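Local coordinates for MOSUB1, transcription cofactor (PDB 4AGH), which binds single-stranded DNA and, as a member of the PC4 family, probably acts as a transcriptional coactivator in the nucleus, at residues Asp66-Glu72 / Lys85-Val91. Numbering follows the deposited sequence.
Sequences DFINIRE and KGIGLTV
Strands 66-72 and 86-90 run antiparallel (156° between axes, 4.3 Å at closest approach), with Ile68-Leu89 and Ile70-Ile87 as hydrogen-bonded pairs. Ile68 N to Leu89 O and Leu89 N to Ile68 O are both 2.8 Å; Ile70 N to Ile87 O is 2.9 Å, Ile87 N to Ile70 O 2.8 Å, and Glu72 N to Lys85 O 2.8 Å. Beta-branched Ile68, Ile70 and Ile87 favour extended backbone; Leu89 (chi1 m, chi2 t) adds apolar bulk on their face. Ile68 CB lies 4.4 Å from Leu89 CB, and its rotamer (m, p) brings Ile68 CD1 4.2 Å from Val91 CG2. This is the PC4-type curved antiparallel sheet, whose last strand leads into helix 91-110; Ile70 meets Ile70 of the second subunit. Opposite, Asn69-Gly88 and Arg71-Gly86 are non-hydrogen-bonded pairs: a CB on either glycine would clash, and Gly86 phi (166°) suits glycine. One Arg71 guanidinium face covers the Gly86-Ile87 peptide (Arg71 NH2 to Gly86 C 3.6 Å); waters link NH1 and NH2 to Gly86 O, and NH1 hydrogen-bonds Gly83 O. Beside Glu72, Lys85 (chi1 m, then t throughout) stretches its aliphatic stem, Lys85 CD 4.0 Å from Glu72 OE1; one water links Lys85 NZ to Glu72 OE2, while Glu72 OE1 salt-bridges Arg55.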
loop_
_atom_site.group_PDB
_atom_site.type_symbol
_atom_site.label_atom_id
_atom_site.label_comp_id
_atom_site.label_asym_id
_atom_site.label_seq_id
_atom_site.Cartn_x
_atom_site.Cartn_y
_atom_site.Cartn_z
ATOM N N ASP A 66 0.567 -5.878 14.729
ATOM C CA ASP A 66 0.390 -4.591 14.075
ATOM C C ASP A 66 0.099 -4.748 12.586
ATOM O O ASP A 66 0.613 -5.662 11.940
ATOM C CB ASP A 66 1.637 -3.726 14.262
ATOM C CG ASP A 66 1.878 -3.370 15.716
ATOM O OD1 ASP A 66 1.047 -2.634 16.280
ATOM O OD2 ASP A 66 2.882 -3.837 16.294
ATOM N N PHE A 67 -0.740 -3.857 12.062
ATOM C CA PHE A 67 -1.104 -3.861 10.642
ATOM C C PHE A 67 -0.933 -2.485 10.045
ATOM O O PHE A 67 -1.209 -1.467 10.697
ATOM C CB PHE A 67 -2.535 -4.331 10.462
ATOM C CG PHE A 67 -2.743 -5.730 10.936
ATOM C CD1 PHE A 67 -3.024 -5.984 12.268
ATOM C CD2 PHE A 67 -2.573 -6.795 10.071
ATOM C CE1 PHE A 67 -3.178 -7.283 12.718
ATOM C CE2 PHE A 67 -2.730 -8.092 10.512
ATOM C CZ PHE A 67 -3.031 -8.337 11.838
ATOM N N ILE A 68 -0.456 -2.456 8.803
ATOM C CA ILE A 68 -0.311 -1.205 8.090
ATOM C C ILE A 68 -1.478 -1.134 7.118
ATOM O O ILE A 68 -1.541 -1.882 6.139
ATOM C CB ILE A 68 1.025 -1.110 7.323
ATOM C CG1 ILE A 68 2.231 -1.109 8.286
ATOM C CG2 ILE A 68 1.061 0.151 6.477
ATOM C CD1 ILE A 68 2.626 -2.498 8.795
ATOM N N ASN A 69 -2.412 -0.237 7.403
ATOM C CA ASN A 69 -3.654 -0.168 6.651
ATOM C C ASN A 69 -3.636 0.951 5.632
ATOM O O ASN A 69 -3.463 2.109 5.979
ATOM C CB ASN A 69 -4.817 0.036 7.607
ATOM C CG ASN A 69 -4.900 -1.051 8.646
ATOM O OD1 ASN A 69 -5.118 -2.219 8.320
ATOM N ND2 ASN A 69 -4.745 -0.676 9.912
ATOM N N ILE A 70 -3.798 0.595 4.365
ATOM C CA ILE A 70 -3.873 1.584 3.311
ATOM C C ILE A 70 -5.318 1.561 2.823
ATOM O O ILE A 70 -5.775 0.546 2.306
ATOM C CB ILE A 70 -2.924 1.197 2.175
ATOM C CG1 ILE A 70 -1.523 0.930 2.745
ATOM C CG2 ILE A 70 -2.911 2.281 1.103
ATOM C CD1 ILE A 70 -0.530 0.389 1.720
ATOM N N ARG A 71 -6.049 2.661 2.992
ATOM C CA ARG A 71 -7.491 2.558 2.789
ATOM C C ARG A 71 -8.117 3.881 2.415
ATOM O O ARG A 71 -7.697 4.923 2.901
ATOM C CB ARG A 71 -8.154 2.026 4.065
ATOM C CG ARG A 71 -9.646 1.756 3.909
ATOM C CD ARG A 71 -10.184 0.853 4.995
ATOM N NE ARG A 71 -9.482 -0.430 5.077
ATOM C CZ ARG A 71 -9.724 -1.491 4.312
ATOM N NH1 ARG A 71 -10.635 -1.450 3.338
ATOM N NH2 ARG A 71 -9.017 -2.605 4.505
ATOM N N GLU A 72 -9.123 3.821 1.548
ATOM C CA GLU A 72 -9.884 5.003 1.198
ATOM C C GLU A 72 -11.065 5.141 2.142
ATOM O O GLU A 72 -11.783 4.171 2.406
ATOM C CB GLU A 72 -10.382 4.912 -0.245
ATOM C CG GLU A 72 -11.244 6.107 -0.653
ATOM C CD GLU A 72 -11.543 6.132 -2.135
ATOM O OE1 GLU A 72 -10.645 5.806 -2.932
ATOM O OE2 GLU A 72 -12.683 6.488 -2.504
ATOM N N LYS A 85 -12.331 0.032 -0.252
ATOM C CA LYS A 85 -11.122 0.090 -1.062
ATOM C C LYS A 85 -9.924 0.248 -0.137
ATOM O O LYS A 85 -9.685 1.322 0.398
ATOM C CB LYS A 85 -11.190 1.250 -2.057
ATOM C CG LYS A 85 -12.330 1.122 -3.087
ATOM C CD LYS A 85 -12.455 2.362 -3.968
ATOM C CE LYS A 85 -13.625 2.223 -4.949
ATOM N NZ LYS A 85 -13.825 3.451 -5.772
ATOM N N GLY A 86 -9.180 -0.827 0.059
ATOM C CA GLY A 86 -8.038 -0.783 0.960
ATOM C C GLY A 86 -7.534 -2.162 1.303
ATOM O O GLY A 86 -8.123 -3.176 0.916
ATOM N N ILE A 87 -6.448 -2.197 2.066
ATOM C CA ILE A 87 -5.851 -3.458 2.453
ATOM C C ILE A 87 -5.069 -3.245 3.742
ATOM O O ILE A 87 -4.523 -2.160 3.971
ATOM C CB ILE A 87 -4.970 -4.006 1.310
ATOM C CG1 ILE A 87 -4.467 -5.423 1.632
ATOM C CG2 ILE A 87 -3.824 -3.054 1.021
ATOM C CD1 ILE A 87 -3.791 -6.093 0.422
ATOM N N GLY A 88 -5.082 -4.257 4.608
ATOM C CA GLY A 88 -4.331 -4.212 5.848
ATOM C C GLY A 88 -3.140 -5.142 5.740
ATOM O O GLY A 88 -3.298 -6.362 5.744
ATOM N N LEU A 89 -1.946 -4.570 5.609
ATOM C CA LEU A 89 -0.740 -5.371 5.461
ATOM C C LEU A 89 -0.196 -5.802 6.815
ATOM O O LEU A 89 -0.197 -5.027 7.767
ATOM C CB LEU A 89 0.348 -4.559 4.744
ATOM C CG LEU A 89 -0.017 -4.046 3.355
ATOM C CD1 LEU A 89 1.162 -3.253 2.796
ATOM C CD2 LEU A 89 -0.394 -5.206 2.441
ATOM N N THR A 90 0.287 -7.037 6.893
ATOM C CA THR A 90 1.080 -7.451 8.039
ATOM C C THR A 90 2.424 -6.741 7.966
ATOM O O THR A 90 2.790 -6.172 6.927
ATOM C CB THR A 90 1.347 -8.969 8.018
ATOM O OG1 THR A 90 2.176 -9.284 6.896
ATOM C CG2 THR A 90 0.035 -9.751 7.908
ATOM N N VAL A 91 3.173 -6.786 9.062
ATOM C CA VAL A 91 4.464 -6.131 9.084
ATOM C C VAL A 91 5.395 -6.771 8.062
ATOM O O VAL A 91 6.127 -6.071 7.370
ATOM C CB VAL A 91 5.062 -6.158 10.496
ATOM C CG1 VAL A 91 6.505 -5.666 10.492
ATOM C CG2 VAL A 91 4.192 -5.308 11.425
HETATM O O HOH W 1 1.700 -8.021 11.441
HETATM O O HOH W 2 -9.458 -5.225 3.032
HETATM O O HOH W 3 -10.853 -4.027 1.762
HETATM O O HOH W 4 -14.028 5.645 -4.563
#